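Local atomic coordinates of Abbfa_003403 (Acinetobacter baumannii, PDB entry 4ZXH), a protein that acts as a four-domain nonribosomal peptide synthetase whose condensation, adenylation, carrier and thioesterase domains probably build and release a peptide product. Residues Phe234-Ser237 against Glu238-Ser242; Ile253-Phe256 against Gly257-Ser261; Glu322-Arg325 against Gln326-His330. All coordinates share one frame; numbering follows the deposited sequence.

Contact 1 (Phe234-Ser237 against Glu238-Ser242)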
loop_
_atom_site.group_PDB
_atom_site.type_symbol
_atom_site.label_atom_id
_atom_site.label_comp_id
_atom_site.label_asym_id
_atom_site.label_seq_id
_atom_site.Cartn_x
_atom_site.Cartn_y
_atom_site.Cartn_z
ATOM N N PHE A 234 7.471 -27.195 -12.861
ATOM C CA PHE A 234 7.627 -27.315 -14.308
ATOM C C PHE A 234 8.899 -28.097 -14.637
ATOM O O PHE A 234 9.712 -28.349 -13.753
ATOM C CB PHE A 234 7.668 -25.938 -14.967
ATOM C CG PHE A 234 8.819 -25.078 -14.508
ATOM C CD1 PHE A 234 8.742 -24.367 -13.317
ATOM C CD2 PHE A 234 9.981 -24.986 -15.262
ATOM C CE1 PHE A 234 9.805 -23.591 -12.886
ATOM C CE2 PHE A 234 11.051 -24.203 -14.840
ATOM C CZ PHE A 234 10.967 -23.511 -13.655
ATOM N N ARG A 235 9.066 -28.490 -15.901
ATOM C CA ARG A 235 10.319 -29.116 -16.344
ATOM C C ARG A 235 10.827 -28.526 -17.649
ATOM O O ARG A 235 10.053 -28.260 -18.572
ATOM C CB ARG A 235 10.153 -30.625 -16.506
ATOM C CG ARG A 235 9.685 -31.315 -15.258
ATOM C CD ARG A 235 9.436 -32.769 -15.476
ATOM N NE ARG A 235 8.388 -33.222 -14.578
ATOM C CZ ARG A 235 8.104 -34.495 -14.342
ATOM N NH1 ARG A 235 8.812 -35.460 -14.925
ATOM N NH2 ARG A 235 7.122 -34.793 -13.498
ATOM N N VAL A 236 12.136 -28.329 -17.717
ATOM C CA VAL A 236 12.772 -27.875 -18.944
ATOM C C VAL A 236 13.076 -29.062 -19.879
ATOM O O VAL A 236 13.646 -30.067 -19.451
ATOM C CB VAL A 236 14.062 -27.113 -18.634
ATOM C CG1 VAL A 236 14.699 -26.631 -19.915
ATOM C CG2 VAL A 236 13.766 -25.946 -17.707
ATOM N N SER A 237 12.690 -28.947 -21.149
ATOM C CA SER A 237 12.882 -30.035 -22.112
ATOM C C SER A 237 14.341 -30.477 -22.155
ATOM O O SER A 237 15.249 -29.680 -21.895
ATOM C CB SER A 237 12.429 -29.617 -23.512
ATOM O OG SER A 237 13.457 -28.909 -24.187
ATOM N N GLU A 238 14.560 -31.749 -22.475
ATOM C CA GLU A 238 15.898 -32.307 -22.421
ATOM C C GLU A 238 16.796 -31.587 -23.420
ATOM O O GLU A 238 17.964 -31.326 -23.127
ATOM C CB GLU A 238 15.869 -33.811 -22.693
ATOM C CG GLU A 238 17.253 -34.440 -22.812
ATOM C CD GLU A 238 17.204 -35.927 -23.123
ATOM O OE1 GLU A 238 16.862 -36.280 -24.273
ATOM O OE2 GLU A 238 17.507 -36.740 -22.217
ATOM N N SER A 239 16.234 -31.269 -24.588
ATOM C CA SER A 239 16.890 -30.435 -25.598
ATOM C C SER A 239 17.500 -29.189 -24.969
ATOM O O SER A 239 18.720 -29.032 -24.913
ATOM C CB SER A 239 15.884 -30.008 -26.671
ATOM O OG SER A 239 14.973 -31.056 -26.947
ATOM N N VAL A 240 16.628 -28.315 -24.483
ATOM C CA VAL A 240 17.041 -27.044 -23.915
ATOM C C VAL A 240 17.925 -27.232 -22.673
ATOM O O VAL A 240 18.901 -26.503 -22.491
ATOM C CB VAL A 240 15.804 -26.179 -23.557
ATOM C CG1 VAL A 240 16.227 -24.837 -22.958
ATOM C CG2 VAL A 240 14.911 -25.984 -24.791
ATOM N N SER A 241 17.589 -28.205 -21.828
ATOM C CA SER A 241 18.391 -28.490 -20.634
ATOM C C SER A 241 19.859 -28.754 -20.986
ATOM O O SER A 241 20.772 -28.256 -20.323
ATOM C CB SER A 241 17.821 -29.690 -19.874
ATOM O OG SER A 241 16.754 -29.320 -19.020
ATOM N N SER A 242 20.071 -29.538 -22.037
ATOM C CA SER A 242 21.412 -29.824 -22.524
ATOM C C SER A 242 22.057 -28.571 -23.091
ATOM O O SER A 242 23.218 -28.275 -22.797
ATOM C CB SER A 242 21.373 -30.918 -23.586
ATOM O OG SER A 242 20.839 -32.115 -23.050
#
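Ser237 and Val240 form a helix N-cap, a local contact at the junction where strand 229-235, an outermost strand of a four-stranded mixed sheet in the condensation domain, gives way to helix 238-249. Ser237 OG accepts the N-H of Val240 at 3.2 Å from N to OG, in a nearly straight bond (170° at the hydrogen). A first torsion of 84° sets this hydroxyl between the backbone N and the carbonyl carbon of its own residue, facing the first helical turn, where Val240 CG2 also lies against OG at 3.3 Å. The carbonyl of the same serine starts the helical ladder: Ser237 O takes Ser241 N at 2.8 Å. Beside the cap, Val236 CG1 rests 3.8 Å from Val240 CB; Val236 also touches Gln439, and Val240 touches Ser443, both of helix 428-447. The Ser241 hydroxyl bonds to Leu415 N of strand 414-422, the strand that also pairs with Val236, and so ties the new helix to the sheet. One residue further on, Ser242 N and Ser242 OG approach Glu238 O from opposite faces of its carbonyl plane, each at 3.0 Å.

Contact 2 (Ile253-Phe256 against Gly257-Ser261)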
loop_
_atom_site.group_PDB
_atom_site.type_symbol
_atom_site.label_atom_id
_atom_site.label_comp_id
_atom_site.label_asym_id
_atom_site.label_seq_id
_atom_site.Cartn_x
_atom_site.Cartn_y
_atom_site.Cartn_z
ATOM N N ILE A 253 30.654 -18.511 -17.559
ATOM C CA ILE A 253 29.639 -18.642 -16.520
ATOM C C ILE A 253 29.301 -20.046 -16.024
ATOM O O ILE A 253 29.609 -21.052 -16.657
ATOM C CB ILE A 253 28.342 -18.055 -17.013
ATOM C CG1 ILE A 253 27.791 -18.960 -18.105
ATOM C CG2 ILE A 253 28.577 -16.678 -17.578
ATOM C CD1 ILE A 253 26.351 -18.764 -18.368
ATOM N N THR A 254 28.631 -20.077 -14.879
ATOM C CA THR A 254 28.067 -21.294 -14.318
ATOM C C THR A 254 26.632 -21.460 -14.796
ATOM O O THR A 254 26.017 -20.508 -15.287
ATOM C CB THR A 254 28.091 -21.266 -12.778
ATOM O OG1 THR A 254 27.367 -20.117 -12.295
ATOM C CG2 THR A 254 29.525 -21.198 -12.286
ATOM N N LEU A 255 26.091 -22.659 -14.644
ATOM C CA LEU A 255 24.703 -22.901 -15.009
ATOM C C LEU A 255 23.758 -22.034 -14.170
ATOM O O LEU A 255 22.748 -21.524 -14.672
ATOM C CB LEU A 255 24.363 -24.382 -14.843
ATOM C CG LEU A 255 22.932 -24.792 -15.172
ATOM C CD1 LEU A 255 22.544 -24.364 -16.594
ATOM C CD2 LEU A 255 22.785 -26.291 -14.987
ATOM N N PHE A 256 24.097 -21.865 -12.892
ATOM C CA PHE A 256 23.323 -21.013 -12.002
ATOM C C PHE A 256 23.277 -19.613 -12.550
ATOM O O PHE A 256 22.222 -18.976 -12.574
ATOM C CB PHE A 256 23.908 -20.984 -10.596
ATOM C CG PHE A 256 23.339 -19.885 -9.739
ATOM C CD1 PHE A 256 22.014 -19.921 -9.335
ATOM C CD2 PHE A 256 24.116 -18.811 -9.352
ATOM C CE1 PHE A 256 21.470 -18.911 -8.568
ATOM C CE2 PHE A 256 23.577 -17.801 -8.573
ATOM C CZ PHE A 256 22.249 -17.855 -8.184
ATOM N N GLY A 257 24.437 -19.133 -12.991
ATOM C CA GLY A 257 24.543 -17.799 -13.548
ATOM C C GLY A 257 23.702 -17.651 -14.799
ATOM O O GLY A 257 23.100 -16.610 -15.035
ATOM N N LEU A 258 23.649 -18.703 -15.605
ATOM C CA LEU A 258 22.929 -18.628 -16.866
ATOM C C LEU A 258 21.444 -18.464 -16.619
ATOM O O LEU A 258 20.787 -17.630 -17.234
ATOM C CB LEU A 258 23.193 -19.877 -17.705
ATOM C CG LEU A 258 22.664 -19.913 -19.137
ATOM C CD1 LEU A 258 23.112 -18.691 -19.901
ATOM C CD2 LEU A 258 23.154 -21.174 -19.824
ATOM N N VAL A 259 20.912 -19.264 -15.707
ATOM C CA VAL A 259 19.487 -19.260 -15.465
ATOM C C VAL A 259 19.098 -17.970 -14.767
ATOM O O VAL A 259 18.006 -17.440 -14.971
ATOM C CB VAL A 259 19.069 -20.489 -14.630
ATOM C CG1 VAL A 259 17.594 -20.418 -14.228
ATOM C CG2 VAL A 259 19.372 -21.773 -15.399
ATOM N N LEU A 260 19.994 -17.443 -13.945
ATOM C CA LEU A 260 19.701 -16.178 -13.276
ATOM C C LEU A 260 19.575 -15.087 -14.334
ATOM O O LEU A 260 18.632 -14.298 -14.305
ATOM C CB LEU A 260 20.782 -15.833 -12.251
ATOM C CG LEU A 260 20.629 -14.482 -11.553
ATOM C CD1 LEU A 260 19.331 -14.462 -10.792
ATOM C CD2 LEU A 260 21.800 -14.187 -10.636
ATOM N N SER A 261 20.511 -15.068 -15.284
ATOM C CA SER A 261 20.447 -14.151 -16.424
ATOM C C SER A 261 19.110 -14.247 -17.149
ATOM O O SER A 261 18.477 -13.228 -17.443
ATOM C CB SER A 261 21.578 -14.431 -17.405
ATOM O OG SER A 261 22.817 -14.076 -16.827
#
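Thr254 and Gly257 make the polar half of this local contact, at the start of helix 255-271. Thr254 OG1 accepts from Gly257 N at 3.2 Å with an N-H...O angle of 153°, the capping bond of an N-cap residue. The first torsion, 58°, brings the hydroxyl round between backbone N and carbonyl carbon, so that it lies over the opening turn while the methyl CG2 stays beside the backbone N. The threonine's own N-H is held by Gln321 OE1 of helix 313-329.

Backbone bonds then follow in regular i to i+4 order: Leu258 N to Thr254 O at 3.0 Å, Val259 N to Leu255 O, and Leu260 N to Phe256 O. Gly257 O receives two donors from opposite faces of its plane, Ser261 N and Ser261 OG, the hydroxyl bond measuring 3.1 Å between OG and O.

Among the apolar pairs, Ile253 just before the cap reaches Leu258 in the first turn, the pairing known as a hydrophobic staple. The end of the isoleucine, CD1, lies against Leu258 CB, 3.4 Å away, and 3.6 Å from Leu258 CD1, the two side chains crossing at a slant. Leu258 continues inward onto Leu244 and Leu247 of helix 238-249 and Met445 of helix 428-447.

Looser pairs run along the helix. Leu255 CD1 and Val259 CG2 stand 4.3 Å apart, and Phe256 CZ comes no nearer than 4.4 Å to Leu260 CD2, which meets the ring obliquely. Phe256, Val259 and Leu260 all lean on Met358 of strand 356-360, and the Phe256 side chain lies about 11 Å from the bound 4'-phosphopantetheine.

Contact 3 (Glu322-Arg325 against Gln326-His330)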
loop_
_atom_site.group_PDB
_atom_site.type_symbol
_atom_site.label_atom_id
_atom_site.label_comp_id
_atom_site.label_asym_id
_atom_site.label_seq_id
_atom_site.Cartn_x
_atom_site.Cartn_y
_atom_site.Cartn_z
ATOM N N GLU A 322 29.690 -11.644 -13.569
ATOM C CA GLU A 322 30.688 -10.778 -12.951
ATOM C C GLU A 322 30.129 -10.034 -11.724
ATOM O O GLU A 322 30.817 -9.902 -10.714
ATOM C CB GLU A 322 31.247 -9.779 -13.977
ATOM C CG GLU A 322 32.303 -8.798 -13.430
ATOM C CD GLU A 322 33.599 -9.466 -12.939
ATOM O OE1 GLU A 322 33.758 -10.706 -13.069
ATOM O OE2 GLU A 322 34.474 -8.732 -12.424
ATOM N N GLN A 323 28.892 -9.551 -11.787
ATOM C CA GLN A 323 28.366 -8.860 -10.620
ATOM C C GLN A 323 28.053 -9.881 -9.538
ATOM O O GLN A 323 28.103 -9.581 -8.349
ATOM C CB GLN A 323 27.131 -8.026 -10.964
ATOM C CG GLN A 323 26.704 -7.129 -9.831
ATOM C CD GLN A 323 25.657 -6.136 -10.251
ATOM O OE1 GLN A 323 25.689 -5.626 -11.375
ATOM N NE2 GLN A 323 24.708 -5.853 -9.349
ATOM N N LEU A 324 27.748 -11.102 -9.953
ATOM C CA LEU A 324 27.564 -12.187 -9.008
ATOM C C LEU A 324 28.906 -12.510 -8.315
ATOM O O LEU A 324 28.964 -12.632 -7.082
ATOM C CB LEU A 324 26.995 -13.408 -9.721
ATOM C CG LEU A 324 26.516 -14.553 -8.839
ATOM C CD1 LEU A 324 25.299 -14.137 -8.050
ATOM C CD2 LEU A 324 26.228 -15.794 -9.668
ATOM N N ARG A 325 29.982 -12.613 -9.099
ATOM C CA ARG A 325 31.299 -12.949 -8.546
ATOM C C ARG A 325 31.751 -11.919 -7.520
ATOM O O ARG A 325 32.223 -12.277 -6.438
ATOM C CB ARG A 325 32.364 -13.074 -9.646
ATOM C CG ARG A 325 33.780 -13.302 -9.103
ATOM C CD ARG A 325 34.827 -13.520 -10.194
ATOM N NE ARG A 325 35.168 -12.290 -10.906
ATOM C CZ ARG A 325 36.192 -11.500 -10.593
ATOM N NH1 ARG A 325 36.986 -11.806 -9.573
ATOM N NH2 ARG A 325 36.426 -10.400 -11.302
ATOM N N GLN A 326 31.614 -10.643 -7.864
ATOM C CA GLN A 326 31.993 -9.568 -6.952
ATOM C C GLN A 326 31.134 -9.624 -5.689
ATOM O O GLN A 326 31.648 -9.492 -4.580
ATOM C CB GLN A 326 31.872 -8.191 -7.629
ATOM C CG GLN A 326 32.850 -7.977 -8.774
ATOM C CD GLN A 326 34.305 -7.992 -8.325
ATOM O OE1 GLN A 326 34.676 -7.332 -7.353
ATOM N NE2 GLN A 326 35.134 -8.765 -9.025
ATOM N N SER A 327 29.834 -9.847 -5.865
ATOM C CA SER A 327 28.908 -9.834 -4.746
ATOM C C SER A 327 29.199 -10.979 -3.766
ATOM O O SER A 327 29.026 -10.816 -2.559
ATOM C CB SER A 327 27.461 -9.911 -5.244
ATOM O OG SER A 327 27.086 -8.749 -5.970
ATOM N N LEU A 328 29.656 -12.122 -4.275
ATOM C CA LEU A 328 29.970 -13.261 -3.402
ATOM C C LEU A 328 31.203 -12.991 -2.529
ATOM O O LEU A 328 31.356 -13.605 -1.481
ATOM C CB LEU A 328 30.173 -14.551 -4.215
ATOM C CG LEU A 328 28.933 -15.041 -4.979
ATOM C CD1 LEU A 328 29.229 -16.246 -5.841
ATOM C CD2 LEU A 328 27.767 -15.315 -4.042
ATOM N N LYS A 329 32.070 -12.072 -2.953
ATOM C CA LYS A 329 33.178 -11.614 -2.102
ATOM C C LYS A 329 32.666 -11.032 -0.774
ATOM O O LYS A 329 33.257 -11.234 0.278
ATOM C CB LYS A 329 34.032 -10.557 -2.823
ATOM C CG LYS A 329 34.889 -11.057 -4.006
ATOM C CD LYS A 329 35.755 -9.914 -4.563
ATOM C CE LYS A 329 36.637 -10.335 -5.739
ATOM N NZ LYS A 329 37.463 -9.189 -6.259
ATOM N N HIS A 330 31.551 -10.318 -0.826
ATOM C CA HIS A 330 31.076 -9.596 0.338
ATOM C C HIS A 330 29.843 -10.242 0.950
ATOM O O HIS A 330 28.971 -9.552 1.481
ATOM C CB HIS A 330 30.770 -8.154 -0.046
ATOM C CG HIS A 330 31.894 -7.481 -0.760
ATOM N ND1 HIS A 330 33.022 -7.027 -0.110
ATOM C CD2 HIS A 330 32.082 -7.212 -2.074
ATOM C CE1 HIS A 330 33.850 -6.493 -0.992
ATOM N NE2 HIS A 330 33.303 -6.592 -2.191
#
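The side chains of Arg325 and Gln326 run alongside each other near the end of helix 313-329 in the condensation domain. From CB the arginine runs straight through CG, chi1 and chi2 both being extended, and these two carbons pass along the backbone N of Gln326. The chain then bends at chi3 (74°), which turns the guanidinium back to Glu322, one turn earlier. There NE meets Glu322 OE1 at 3.0 Å and NH2 meets Glu322 OE2 at 2.8 Å, a side-on, two-nitrogen i to i+3 salt bridge. Gln326 NE2 sits over one face of the guanidinium, shifted toward the rim and 3.1 Å from Arg325 NH2, with no hydrogen bond between these two donors; the amide stands almost perpendicular (85°) and sends a weak hydrogen bond to Glu322 OE2. At the far tip, NH1 lies beside the extended Lys329 chain, 4.2 Å from Lys329 NZ; the carboxylate would partly offset these like charges.

Elsewhere, Gln323 O is gripped by both Ser327 N and Ser327 OG, the hydroxyl at 2.7 Å. This side faces the fold: Gln323 NE2 bonds to His304 O on strand 302-306, and Ser327 packs on Ile303 of that strand and on Phe201 and Trp202 of helix 197-205.

Overall arrangement
All three contacts are local ones in the condensation domain, in series along the chain. Contacts 1 and 2 are both N-caps, opening the consecutive helices 238-249 and 255-271; their centres lie 15 Å apart and the two contacts do not touch. Contact 2 is the buried one, dominated by apolar side chains, whereas contact 1 is only partly buried, with several serines at the strand-to-helix junction. Contact 3, near the C-terminal end of helix 313-329, is also partly buried and has a charged cluster on its outer side. It touches contact 2 through Phe256 CE2 and Leu324 CD2, 3.5 Å apart, which joins helices 255-271 and 313-329. Contacts 1 and 3 stay about 17 Å apart at their nearest atoms.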